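Local atomic coordinates of SusD superfamily protein (Bacteroides thetaiotaomicron VPI-5482, PDB entry 3HDX), a protein that probably binds polysaccharides at the outer membrane of a gut bacterium, serving carbohydrate uptake as a SusD-type surface component. Residues V325-L328 and P333-S336; F301-N306 and E423-G428; R76-V81 and V126-D131; W36-L41 and K70-W75. All coordinates share one frame; numbering follows the deposited sequence. Where two conformers were deposited one is given.

Contact 1 (V325-L328 and P333-S336)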
loop_
_atom_site.group_PDB
_atom_site.type_symbol
_atom_site.label_atom_id
_atom_site.label_comp_id
_atom_site.label_asym_id
_atom_site.label_seq_id
_atom_site.Cartn_x
_atom_site.Cartn_y
_atom_site.Cartn_z
ATOM N N VAL A 325 -5.127 -15.912 12.908
ATOM C CA VAL A 325 -4.400 -16.012 14.164
ATOM C C VAL A 325 -4.186 -17.470 14.602
ATOM O O VAL A 325 -5.089 -18.296 14.527
ATOM C CB VAL A 325 -5.194 -15.252 15.268
ATOM C CG1 VAL A 325 -4.470 -15.298 16.596
ATOM C CG2 VAL A 325 -5.453 -13.791 14.850
ATOM N N GLN A 326 -3.005 -17.745 15.118
ATOM C CA GLN A 326 -2.642 -19.051 15.674
ATOM C C GLN A 326 -2.272 -18.901 17.146
ATOM O O GLN A 326 -2.120 -17.788 17.667
ATOM C CB GLN A 326 -1.493 -19.670 14.890
ATOM C CG GLN A 326 -1.929 -20.251 13.553
ATOM C CD GLN A 326 -0.807 -20.865 12.781
ATOM O OE1 GLN A 326 0.179 -21.359 13.360
ATOM N NE2 GLN A 326 -0.976 -20.930 11.477
ATOM N N ASN A 327 -2.149 -20.045 17.831
ATOM C CA ASN A 327 -1.783 -20.057 19.246
ATOM C C ASN A 327 -2.809 -19.357 20.117
ATOM O O ASN A 327 -2.459 -18.637 21.083
ATOM C CB ASN A 327 -0.379 -19.488 19.498
ATOM C CG ASN A 327 0.695 -20.198 18.756
ATOM O OD1 ASN A 327 0.487 -21.247 18.152
ATOM N ND2 ASN A 327 1.901 -19.651 18.853
ATOM N N LEU A 328 -4.091 -19.591 19.808
ATOM C CA LEU A 328 -5.182 -18.962 20.591
ATOM C C LEU A 328 -5.274 -19.442 22.056
ATOM O O LEU A 328 -5.928 -18.804 22.875
ATOM C CB LEU A 328 -6.506 -19.078 19.848
ATOM C CG LEU A 328 -6.587 -18.165 18.595
ATOM C CD1 LEU A 328 -7.679 -18.644 17.586
ATOM C CD2 LEU A 328 -6.797 -16.718 19.031
ATOM N N PRO A 333 -1.319 -14.601 21.244
ATOM C CA PRO A 333 -1.539 -15.305 19.988
ATOM C C PRO A 333 -0.786 -14.630 18.836
ATOM O O PRO A 333 -0.603 -13.421 18.838
ATOM C CB PRO A 333 -3.055 -15.216 19.766
ATOM C CG PRO A 333 -3.597 -14.392 20.819
ATOM C CD PRO A 333 -2.545 -13.928 21.720
ATOM N N VAL A 334 -0.414 -15.432 17.853
ATOM C CA VAL A 334 0.395 -15.001 16.723
ATOM C C VAL A 334 -0.505 -14.616 15.553
ATOM O O VAL A 334 -1.298 -15.441 15.080
ATOM C CB VAL A 334 1.353 -16.108 16.283
ATOM C CG1 VAL A 334 2.089 -15.743 14.987
ATOM C CG2 VAL A 334 2.388 -16.414 17.419
ATOM N N PHE A 335 -0.337 -13.386 15.055
ATOM C CA PHE A 335 -1.029 -12.944 13.849
ATOM C C PHE A 335 -0.294 -13.620 12.673
ATOM O O PHE A 335 0.802 -13.202 12.239
ATOM C CB PHE A 335 -1.010 -11.429 13.762
ATOM C CG PHE A 335 -1.710 -10.887 12.570
ATOM C CD1 PHE A 335 -3.090 -10.834 12.578
ATOM C CD2 PHE A 335 -1.020 -10.448 11.437
ATOM C CE1 PHE A 335 -3.806 -10.349 11.516
ATOM C CE2 PHE A 335 -1.743 -9.941 10.330
ATOM C CZ PHE A 335 -3.127 -9.873 10.399
ATOM N N SER A 336 -0.925 -14.681 12.184
ATOM C CA SER A 336 -0.349 -15.573 11.198
ATOM C C SER A 336 -0.935 -15.425 9.797
ATOM O O SER A 336 -0.622 -16.221 8.913
ATOM C CB SER A 336 -0.536 -17.013 11.712
ATOM O OG SER A 336 -1.909 -17.293 11.908
#
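Val325 and Pro333 lie side by side and point the same way across a short antiparallel beta hairpin, formed by strands 325-326 and 334-335. Their contact is tight: Val325 CG1 comes within 3.5 Å of Pro333 CB. That methyl owes its place to a chi1 of -179°, which turns CG1 anti to the backbone N, while CG2 is directed at the Phe335 ring and approaches it obliquely and loosely. Leu328 CD2 touches Pro333 CB at 4.1 Å, the two side chains crossing at about a right angle. On the face of the sheet carrying Gln326 and Val334, polar groups take part. Asn327 runs alongside Val334, with ND2 3.6 Å from Val334 CG2, and the same ND2 is hydrogen-bonded to Tyr283 O. The extended Gln326 chain passes Ser336, its CG 3.4 Å from Ser336 OG; that hydroxyl makes a weak hydrogen bond to Tyr324 O, and its angle to Gln326 N is too poor for a bond. Gln326 also packs on Leu285 and Ile318, so an alanine here, without CG and the carboxamide, would probably leave Ser336, Leu285 and Ile318 without that cover and open a gap at this face of the hairpin. Gln326 and Val334 form the hydrogen-bonded pair. The nearly straight bond runs from Gln326 N to Val334 O at 2.9 Å (169°, in the carbonyl plane); the return bond from Val334 N to Gln326 O has the same length but is more bent, its donor tilted from the plane of the Gln326 carbonyl. Val334 O also receives a CA-H...O contact from Val325 CA at 3.3 Å.

Contact 2 (F301-N306 and E423-G428). With EDO (1,2-ethanediol), chain G.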
loop_
_atom_site.group_PDB
_atom_site.type_symbol
_atom_site.label_atom_id
_atom_site.label_comp_id
_atom_site.label_asym_id
_atom_site.label_seq_id
_atom_site.Cartn_x
_atom_site.Cartn_y
_atom_site.Cartn_z
ATOM N N PHE A 301 -11.608 -9.889 19.933
ATOM C CA PHE A 301 -13.025 -10.024 20.270
ATOM C C PHE A 301 -13.786 -8.727 20.148
ATOM O O PHE A 301 -14.999 -8.781 20.019
ATOM C CB PHE A 301 -13.222 -10.763 21.596
ATOM C CG PHE A 301 -12.770 -12.199 21.523
ATOM C CD1 PHE A 301 -13.404 -13.089 20.669
ATOM C CD2 PHE A 301 -11.748 -12.687 22.314
ATOM C CE1 PHE A 301 -13.006 -14.425 20.594
ATOM C CE2 PHE A 301 -11.344 -14.041 22.230
ATOM C CZ PHE A 301 -11.968 -14.888 21.357
ATOM N N SER A 302 -13.084 -7.590 20.148
ATOM C CA SER A 302 -13.714 -6.280 19.961
ATOM C C SER A 302 -13.931 -6.007 18.464
ATOM O O SER A 302 -14.960 -5.476 18.053
ATOM C CB SER A 302 -12.830 -5.162 20.560
ATOM O OG SER A 302 -12.733 -5.274 21.966
ATOM N N ILE A 303 -12.943 -6.381 17.652
ATOM C CA ILE A 303 -12.930 -6.103 16.203
ATOM C C ILE A 303 -13.778 -7.057 15.395
ATOM O O ILE A 303 -14.496 -6.620 14.492
ATOM C CB ILE A 303 -11.473 -6.123 15.667
ATOM C CG1 ILE A 303 -10.681 -4.963 16.325
ATOM C CG2 ILE A 303 -11.474 -5.972 14.135
ATOM C CD1 ILE A 303 -9.183 -5.009 16.122
ATOM N N PHE A 304 -13.658 -8.356 15.712
ATOM C CA PHE A 304 -14.418 -9.411 15.043
ATOM C C PHE A 304 -15.575 -9.726 15.967
ATOM O O PHE A 304 -15.374 -10.321 17.029
ATOM C CB PHE A 304 -13.531 -10.623 14.800
ATOM C CG PHE A 304 -12.402 -10.351 13.862
ATOM C CD1 PHE A 304 -12.598 -10.450 12.478
ATOM C CD2 PHE A 304 -11.128 -10.016 14.336
ATOM C CE1 PHE A 304 -11.584 -10.222 11.597
ATOM C CE2 PHE A 304 -10.100 -9.747 13.443
ATOM C CZ PHE A 304 -10.322 -9.891 12.054
ATOM N N THR A 305 -16.770 -9.327 15.523
ATOM C CA THR A 305 -17.976 -9.369 16.342
ATOM C C THR A 305 -18.884 -10.550 16.051
ATOM O O THR A 305 -19.869 -10.734 16.762
ATOM C CB THR A 305 -18.796 -8.073 16.135
ATOM O OG1 THR A 305 -19.213 -7.943 14.750
ATOM C CG2 THR A 305 -17.912 -6.818 16.494
ATOM N N ASN A 306 -18.551 -11.329 15.035
ATOM C CA ASN A 306 -19.405 -12.425 14.573
ATOM C C ASN A 306 -18.545 -13.661 14.433
ATOM O O ASN A 306 -17.583 -13.652 13.662
ATOM C CB ASN A 306 -20.034 -11.996 13.229
ATOM C CG ASN A 306 -21.021 -12.993 12.664
ATOM O OD1 ASN A 306 -20.967 -14.173 12.926
ATOM N ND2 ASN A 306 -21.884 -12.501 11.777
ATOM N N GLU A 423 -10.623 -6.740 6.893
ATOM C CA GLU A 423 -10.151 -7.306 5.645
ATOM C C GLU A 423 -8.727 -7.013 5.313
ATOM O O GLU A 423 -8.015 -7.908 4.874
ATOM C CB GLU A 423 -11.069 -6.829 4.492
ATOM C CG GLU A 423 -10.744 -7.416 3.142
ATOM C CD GLU A 423 -10.832 -8.955 3.092
ATOM O OE1 GLU A 423 -11.604 -9.526 3.888
ATOM O OE2 GLU A 423 -10.166 -9.554 2.191
ATOM N N LEU A 424 -8.299 -5.789 5.584
ATOM C CA LEU A 424 -6.981 -5.330 5.187
ATOM C C LEU A 424 -5.971 -5.332 6.335
ATOM O O LEU A 424 -4.860 -4.764 6.214
ATOM C CB LEU A 424 -7.094 -3.936 4.534
ATOM C CG LEU A 424 -8.096 -3.811 3.367
ATOM C CD1 LEU A 424 -8.319 -2.345 2.939
ATOM C CD2 LEU A 424 -7.615 -4.643 2.172
HETATM N N MSE A 425 -6.300 -6.004 7.429
HETATM C CA MSE A 425 -5.418 -6.074 8.604
HETATM C C MSE A 425 -4.036 -6.616 8.188
HETATM O O MSE A 425 -3.942 -7.650 7.528
HETATM C CB MSE A 425 -6.077 -6.962 9.666
HETATM C CG MSE A 425 -5.341 -6.989 11.011
HETATM SE SE MSE A 425 -6.362 -7.909 12.362
HETATM C CE MSE A 425 -7.733 -6.640 12.772
ATOM N N GLY A 426 -2.990 -5.889 8.558
ATOM C CA GLY A 426 -1.651 -6.266 8.198
ATOM C C GLY A 426 -1.176 -5.922 6.785
ATOM O O GLY A 426 -0.055 -6.319 6.383
ATOM N N GLU A 427 -1.999 -5.160 6.044
ATOM C CA GLU A 427 -1.670 -4.753 4.671
ATOM C C GLU A 427 -1.333 -3.270 4.507
ATOM O O GLU A 427 -1.304 -2.750 3.384
ATOM C CB GLU A 427 -2.768 -5.189 3.721
ATOM C CG GLU A 427 -2.980 -6.696 3.700
ATOM C CD GLU A 427 -4.123 -7.133 2.847
ATOM O OE1 GLU A 427 -4.302 -6.645 1.685
ATOM O OE2 GLU A 427 -4.890 -8.010 3.322
ATOM N N GLY A 428 -1.028 -2.597 5.613
ATOM C CA GLY A 428 -0.556 -1.213 5.577
ATOM C C GLY A 428 -1.599 -0.146 5.358
ATOM O O GLY A 428 -1.256 0.977 4.982
HETATM C C1 EDO G . -23.033 -8.793 11.724
HETATM O O1 EDO G . -21.968 -9.513 11.062
HETATM C C2 EDO G . -23.674 -9.608 12.833
HETATM O O2 EDO G . -22.706 -9.955 13.835
#
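Ile303 and Met425 face each other with CA atoms 10.7 Å apart, where the last turn of helix 297-303 meets a type II beta turn, Leu424 to Glu427, closed by a 2.9 Å bond from Glu427 N to Leu424 O. Gly426 holds the third position of that turn with positive phi; a CB there would press on the carbonyl O of Met425. The wide backbone gap is bridged by one long side chain, Met425, deposited as selenomethionine. Its CG stands anti to the backbone N and the chain runs extended until chi3, -74°, bends the terminal methyl. Ile303 meets it tip to tip: CE of Met425 lies 4.0 Å from Ile303 CD1 and as far from Ile303 CG2. Phe304 comes from the opposite direction, with its CE2 4.0 Å from Met425 CE, a methyl that approaches the ring obliquely. The selenium itself sits at the ring edge, 5.5 Å from the Phe304 centroid and 81° off the ring normal. Ile303 CG2 covers one face of the same ring, 4.0 Å above its plane and offset toward the rim. Phe304 also packs on Arg422 and Arg311, while Arg422 NH1 bonds Ile303 O as the helix ends. Farther along 301-306, Asn306 ND2 gives a nearly straight 3.1 Å hydrogen bond to O1 of an ethanediol, probably from the crystallisation liquor and also held by Arg391. The selenium position marks this as an edge-on Met-aromatic contact, joining a helix C-terminus to the turn that links helices 409-423 and 430-441 of the SusD fold.

Contact 3 (R76-V81 and V126-D131)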
loop_
_atom_site.group_PDB
_atom_site.type_symbol
_atom_site.label_atom_id
_atom_site.label_comp_id
_atom_site.label_asym_id
_atom_site.label_seq_id
_atom_site.Cartn_x
_atom_site.Cartn_y
_atom_site.Cartn_z
ATOM N N ARG A 76 15.002 9.773 2.117
ATOM C CA ARG A 76 15.951 9.553 1.017
ATOM C C ARG A 76 15.548 8.407 0.072
ATOM O O ARG A 76 15.674 8.542 -1.142
ATOM C CB ARG A 76 17.381 9.364 1.581
ATOM C CG ARG A 76 18.481 9.325 0.558
ATOM C CD ARG A 76 19.899 9.159 1.163
ATOM N NE ARG A 76 20.903 9.165 0.099
ATOM C CZ ARG A 76 21.563 10.248 -0.306
ATOM N NH1 ARG A 76 21.359 11.419 0.282
ATOM N NH2 ARG A 76 22.444 10.158 -1.294
ATOM N N ARG A 77 15.125 7.272 0.645
ATOM C CA ARG A 77 14.752 6.115 -0.140
ATOM C C ARG A 77 13.636 6.375 -1.160
ATOM O O ARG A 77 13.612 5.759 -2.218
ATOM C CB ARG A 77 14.416 4.923 0.756
ATOM C CG ARG A 77 13.217 5.145 1.664
ATOM C CD ARG A 77 13.143 4.100 2.793
ATOM N NE ARG A 77 11.959 4.265 3.642
ATOM C CZ ARG A 77 11.840 5.151 4.644
ATOM N NH1 ARG A 77 12.816 6.045 4.904
ATOM N NH2 ARG A 77 10.735 5.171 5.406
ATOM N N PHE A 78 12.754 7.312 -0.849
ATOM C CA PHE A 78 11.729 7.727 -1.814
ATOM C C PHE A 78 12.326 8.543 -2.956
ATOM O O PHE A 78 12.003 8.300 -4.104
ATOM C CB PHE A 78 10.568 8.422 -1.110
ATOM C CG PHE A 78 9.782 7.476 -0.265
ATOM C CD1 PHE A 78 8.759 6.718 -0.861
ATOM C CD2 PHE A 78 10.104 7.238 1.056
ATOM C CE1 PHE A 78 8.036 5.792 -0.109
ATOM C CE2 PHE A 78 9.384 6.287 1.785
ATOM C CZ PHE A 78 8.372 5.587 1.206
ATOM N N TYR A 79 13.188 9.503 -2.640
ATOM C CA TYR A 79 13.883 10.274 -3.682
ATOM C C TYR A 79 14.793 9.373 -4.529
ATOM O O TYR A 79 14.992 9.653 -5.715
ATOM C CB TYR A 79 14.587 11.526 -3.143
ATOM C CG TYR A 79 13.565 12.546 -2.783
ATOM C CD1 TYR A 79 12.897 13.241 -3.804
ATOM C CD2 TYR A 79 13.234 12.824 -1.471
ATOM C CE1 TYR A 79 11.901 14.142 -3.513
ATOM C CE2 TYR A 79 12.260 13.725 -1.187
ATOM C CZ TYR A 79 11.597 14.396 -2.207
ATOM O OH TYR A 79 10.591 15.250 -1.865
ATOM N N ALA A 80 15.280 8.249 -3.971
ATOM C CA ALA A 80 16.048 7.308 -4.794
ATOM C C ALA A 80 15.186 6.758 -5.941
ATOM O O ALA A 80 15.665 6.582 -7.072
ATOM C CB ALA A 80 16.650 6.167 -3.952
ATOM N N VAL A 81 13.915 6.473 -5.640
ATOM C CA VAL A 81 12.986 6.004 -6.684
ATOM C C VAL A 81 12.770 7.107 -7.734
ATOM O O VAL A 81 12.855 6.874 -8.943
ATOM C CB VAL A 81 11.622 5.645 -6.094
ATOM C CG1 VAL A 81 10.598 5.317 -7.215
ATOM C CG2 VAL A 81 11.741 4.515 -5.061
ATOM N N VAL A 126 3.756 11.592 0.392
ATOM C CA VAL A 126 2.834 12.668 0.823
ATOM C C VAL A 126 1.930 12.208 1.960
ATOM O O VAL A 126 1.683 12.969 2.920
ATOM C CB VAL A 126 2.043 13.285 -0.368
ATOM C CG1 VAL A 126 0.770 14.049 0.111
ATOM C CG2 VAL A 126 3.009 14.129 -1.234
ATOM N N ARG A 127 1.504 10.939 1.936
ATOM C CA ARG A 127 0.692 10.454 3.046
ATOM C C ARG A 127 1.493 10.416 4.355
ATOM O O ARG A 127 0.909 10.576 5.435
ATOM C CB ARG A 127 0.148 9.056 2.808
ATOM C CG ARG A 127 -0.847 8.946 1.661
ATOM C CD ARG A 127 -1.605 7.617 1.773
ATOM N NE ARG A 127 -0.699 6.482 1.752
ATOM C CZ ARG A 127 -1.089 5.203 1.669
ATOM N NH1 ARG A 127 -2.366 4.874 1.579
ATOM N NH2 ARG A 127 -0.185 4.256 1.661
ATOM N N ILE A 128 2.807 10.174 4.245
ATOM C CA ILE A 128 3.686 10.046 5.414
ATOM C C ILE A 128 4.116 11.397 5.990
ATOM O O ILE A 128 4.005 11.611 7.195
ATOM C CB ILE A 128 4.908 9.121 5.099
ATOM C CG1 ILE A 128 4.448 7.686 4.841
ATOM C CG2 ILE A 128 5.936 9.143 6.220
ATOM C CD1 ILE A 128 5.523 6.761 4.363
ATOM N N TRP A 129 4.623 12.269 5.137
ATOM C CA TRP A 129 5.233 13.534 5.550
ATOM C C TRP A 129 4.403 14.775 5.245
ATOM O O TRP A 129 4.664 15.827 5.807
ATOM C CB TRP A 129 6.637 13.703 4.916
ATOM C CG TRP A 129 7.677 12.797 5.489
ATOM C CD1 TRP A 129 8.379 12.984 6.664
ATOM C CD2 TRP A 129 8.177 11.589 4.917
ATOM N NE1 TRP A 129 9.244 11.939 6.856
ATOM C CE2 TRP A 129 9.141 11.073 5.794
ATOM C CE3 TRP A 129 7.882 10.873 3.753
ATOM C CZ2 TRP A 129 9.797 9.878 5.541
ATOM C CZ3 TRP A 129 8.525 9.681 3.512
ATOM C CH2 TRP A 129 9.481 9.203 4.392
ATOM N N GLY A 130 3.402 14.657 4.374
ATOM C CA GLY A 130 2.642 15.830 3.939
ATOM C C GLY A 130 3.419 16.546 2.831
ATOM O O GLY A 130 3.719 15.970 1.791
ATOM N N ASP A 131 3.792 17.799 3.073
ATOM C CA ASP A 131 4.533 18.568 2.101
ATOM C C ASP A 131 5.898 17.918 1.889
ATOM O O ASP A 131 6.567 17.547 2.852
ATOM C CB ASP A 131 4.751 20.009 2.575
ATOM C CG ASP A 131 3.474 20.809 2.786
ATOM O OD1 ASP A 131 2.351 20.409 2.376
ATOM O OD2 ASP A 131 3.636 21.922 3.382
#
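Helix-to-helix packing places Phe78, in the first turns of helix 76-91, against Trp129, in the last turn of helix 104-129. With CG opposite the carbonyl carbon (chi1 -68°), Phe78 brings both CD2 and CE2 to the outer rim of the indole: Phe78 CD2 is 3.8 Å from Trp129 CZ3, and Phe78 CE2 is 3.9 Å from Trp129 CH2. Seen from the indole, Phe78 arrives at the edge, near the ring plane; the pair as a whole is oblique, with planes at 75° and the Phe78 centroid 5.7 Å from that of the indole six-membered ring. Ile128 CG2 lies 3.5 Å above the centre of one indole face, and its CD1 makes a looser contact with Phe78 CZ. These helices belong to the mainly helical part of the SusD fold, a region related to tetratricopeptide repeats, and Ala28 and Leu29 of helix 11-30 also pack on Phe78. Phe78 CE2 also lies 3.6 Å above the plane of the Arg77 guanidinium, offset toward its rim. That cation is held in turn by hydrogen bonds from NE to Ala28 O and from NH2 to Val72 O. An alanine in place of Phe78 would probably open a gap between the helices, leaving the Trp129 rim and one guanidinium face without their aromatic partner. Arg77 NH2 also approaches Trp129 CH2 obliquely, at 4.3 Å, while Trp75 meets Trp129 edge-to-face.

Contact 4 (W36-L41 and K70-W75)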
loop_
_atom_site.group_PDB
_atom_site.type_symbol
_atom_site.label_atom_id
_atom_site.label_comp_id
_atom_site.label_asym_id
_atom_site.label_seq_id
_atom_site.Cartn_x
_atom_site.Cartn_y
_atom_site.Cartn_z
ATOM N N TRP A 36 4.453 -1.345 7.120
ATOM C CA TRP A 36 3.677 -1.805 8.274
ATOM C C TRP A 36 3.811 -0.878 9.454
ATOM O O TRP A 36 2.847 -0.682 10.195
ATOM C CB TRP A 36 4.029 -3.268 8.601
ATOM C CG TRP A 36 3.889 -4.092 7.358
ATOM C CD1 TRP A 36 2.740 -4.591 6.817
ATOM C CD2 TRP A 36 4.940 -4.387 6.427
ATOM N NE1 TRP A 36 3.012 -5.203 5.616
ATOM C CE2 TRP A 36 4.350 -5.086 5.350
ATOM C CE3 TRP A 36 6.330 -4.118 6.390
ATOM C CZ2 TRP A 36 5.100 -5.525 4.250
ATOM C CZ3 TRP A 36 7.071 -4.548 5.290
ATOM C CH2 TRP A 36 6.444 -5.226 4.224
ATOM N N ILE A 37 5.022 -0.338 9.653
ATOM C CA ILE A 37 5.285 0.607 10.738
ATOM C C ILE A 37 4.414 1.851 10.552
ATOM O O ILE A 37 3.711 2.293 11.481
ATOM C CB ILE A 37 6.799 1.008 10.770
ATOM C CG1 ILE A 37 7.679 -0.172 11.237
ATOM C CG2 ILE A 37 7.008 2.271 11.606
ATOM C CD1 ILE A 37 7.465 -0.651 12.613
ATOM N N CYS A 38 4.400 2.375 9.324
ATOM C CA CYS A 38 3.632 3.580 9.022
ATOM C C CYS A 38 2.145 3.341 8.808
ATOM O O CYS A 38 1.355 4.273 9.056
ATOM C CB CYS A 38 4.224 4.321 7.800
ATOM S SG CYS A 38 5.914 4.848 8.018
ATOM N N GLY A 39 1.782 2.151 8.309
ATOM C CA GLY A 39 0.415 1.839 7.921
ATOM C C GLY A 39 -0.439 1.021 8.861
ATOM O O GLY A 39 -1.637 1.184 8.875
ATOM N N ASP A 40 0.175 0.092 9.587
ATOM C CA ASP A 40 -0.524 -0.797 10.509
ATOM C C ASP A 40 -0.279 -0.484 11.980
ATOM O O ASP A 40 -1.195 -0.544 12.794
ATOM C CB ASP A 40 -0.134 -2.268 10.288
ATOM C CG ASP A 40 -0.795 -2.870 9.096
ATOM O OD1 ASP A 40 -2.022 -3.027 9.097
ATOM O OD2 ASP A 40 -0.099 -3.204 8.148
ATOM N N LEU A 41 0.968 -0.157 12.323
ATOM C CA LEU A 41 1.335 -0.036 13.747
ATOM C C LEU A 41 0.851 1.245 14.402
ATOM O O LEU A 41 0.398 1.229 15.563
ATOM C CB LEU A 41 2.847 -0.237 13.912
ATOM C CG LEU A 41 3.424 -0.258 15.347
ATOM C CD1 LEU A 41 2.812 -1.403 16.163
ATOM C CD2 LEU A 41 4.951 -0.408 15.227
ATOM N N LYS A 70 14.038 7.661 13.710
ATOM C CA LYS A 70 14.880 8.539 12.910
ATOM C C LYS A 70 15.064 7.986 11.480
ATOM O O LYS A 70 14.969 8.725 10.491
ATOM C CB LYS A 70 16.234 8.750 13.614
ATOM C CG LYS A 70 16.096 9.453 14.956
ATOM C CD LYS A 70 17.424 9.740 15.589
ATOM C CE LYS A 70 17.175 10.391 16.930
ATOM N NZ LYS A 70 16.182 9.592 17.661
ATOM N N LYS A 71 15.331 6.691 11.370
ATOM C CA LYS A 71 15.521 6.022 10.070
ATOM C C LYS A 71 14.272 6.036 9.195
ATOM O O LYS A 71 14.323 6.341 7.993
ATOM C CB LYS A 71 15.956 4.573 10.288
ATOM C CG LYS A 71 17.389 4.430 10.823
ATOM C CD LYS A 71 17.621 2.970 11.183
ATOM C CE LYS A 71 19.094 2.573 11.291
ATOM N NZ LYS A 71 19.080 1.192 11.986
ATOM N N VAL A 72 13.143 5.703 9.783
ATOM C CA VAL A 72 11.883 5.722 9.001
ATOM C C VAL A 72 11.575 7.141 8.518
ATOM O O VAL A 72 11.143 7.312 7.382
ATOM C CB VAL A 72 10.704 5.173 9.819
ATOM C CG1 VAL A 72 9.364 5.386 9.118
ATOM C CG2 VAL A 72 10.920 3.690 10.089
ATOM N N SER A 73 11.887 8.139 9.351
ATOM C CA SER A 73 11.579 9.534 9.083
ATOM C C SER A 73 12.428 10.173 7.996
ATOM O O SER A 73 12.065 11.242 7.544
ATOM C CB SER A 73 11.678 10.413 10.349
ATOM O OG SER A 73 13.005 10.748 10.670
ATOM N N ASN A 74 13.529 9.547 7.593
ATOM C CA ASN A 74 14.393 10.066 6.525
ATOM C C ASN A 74 13.801 9.594 5.195
ATOM O O ASN A 74 13.757 8.412 4.940
ATOM C CB ASN A 74 15.831 9.545 6.731
ATOM C CG ASN A 74 16.813 10.113 5.716
ATOM O OD1 ASN A 74 16.529 10.139 4.523
ATOM N ND2 ASN A 74 17.986 10.548 6.185
ATOM N N TRP A 75 13.409 10.548 4.348
ATOM C CA TRP A 75 12.760 10.253 3.071
ATOM C C TRP A 75 13.687 9.915 1.883
ATOM O O TRP A 75 13.223 9.782 0.774
ATOM C CB TRP A 75 11.743 11.365 2.695
ATOM C CG TRP A 75 12.340 12.732 2.549
ATOM C CD1 TRP A 75 13.587 13.083 2.039
ATOM C CD2 TRP A 75 11.701 13.959 2.892
ATOM N NE1 TRP A 75 13.733 14.445 2.060
ATOM C CE2 TRP A 75 12.593 15.009 2.554
ATOM C CE3 TRP A 75 10.451 14.288 3.447
ATOM C CZ2 TRP A 75 12.286 16.337 2.779
ATOM C CZ3 TRP A 75 10.139 15.611 3.650
ATOM C CH2 TRP A 75 11.067 16.620 3.349
#
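Val72 of helix 67-73 faces Cys38 and Ile37 of helix 34-41. Lys70 contributes its carbonyl: Lys70 O receives the Ser73 hydroxyl at 2.8 Å, with a C=O...donor angle of 115° and the donor tilted from the carbonyl plane. Lys71 projects from the exposed side. Val72 then carries the contact, its two methyls dividing the work. CG1, set anti to the backbone N (chi1 171°), lies 3.7 Å from Cys38 SG; CG2 reaches Ile37 CG2 at 4.4 Å, a looser touch. The CA atoms of Cys38 and Val72 are 8.5 Å apart, close enough for these short side chains to meet. Ser73 follows, its OG giving the bond to Lys70 O. Asn74 N makes a weak 3.3 Å bond back to Lys71 O, while Asn74 OD1 accepts from Arg76 N, and Trp75 holds the N-cap position of helix 76-91. In the facing helix, Trp36 O accepts from both Asp40 N and Leu41 N; the Leu41 bond, one residue longer than an alpha-helical one, marks the wider pi-type turn at 37-41. Cys38 also packs on Ile128, Val72 on Trp458, and Ile37 on Leu54 and Val57 of helix 52-58. With no hydrogen bond across the two segments, the contact rests on dispersion between one sulfur and a few methyls, so it probably depends on close fit rather than on a directional bond.

How the contacts relate
All four contacts are buried. Contact 1 is the most peripheral, with Asn327 and Leu328 partly exposed and its centre 23 Å from that of the chain, whereas contacts 3 and 4 lie at 14 and 13 Å. Contacts 3 and 4 share neighbouring elements, helix 67-73 leading into helix 76-91, and Trp129 NE1 is weakly hydrogen-bonded to Ser73 O. Contact 2 touches contact 1 where Phe335 CE1 packs on Met425 SE at 3.6 Å, and contact 4 where Asp40 accepts from Gly428 N and, more weakly, Gly426 N. Only contact 1 has strand-pair hydrogen bonds; the others rely on packing: a selenomethionine methyl meeting Ile303 and Phe304, aromatic rims, and aliphatic groups with a thiol.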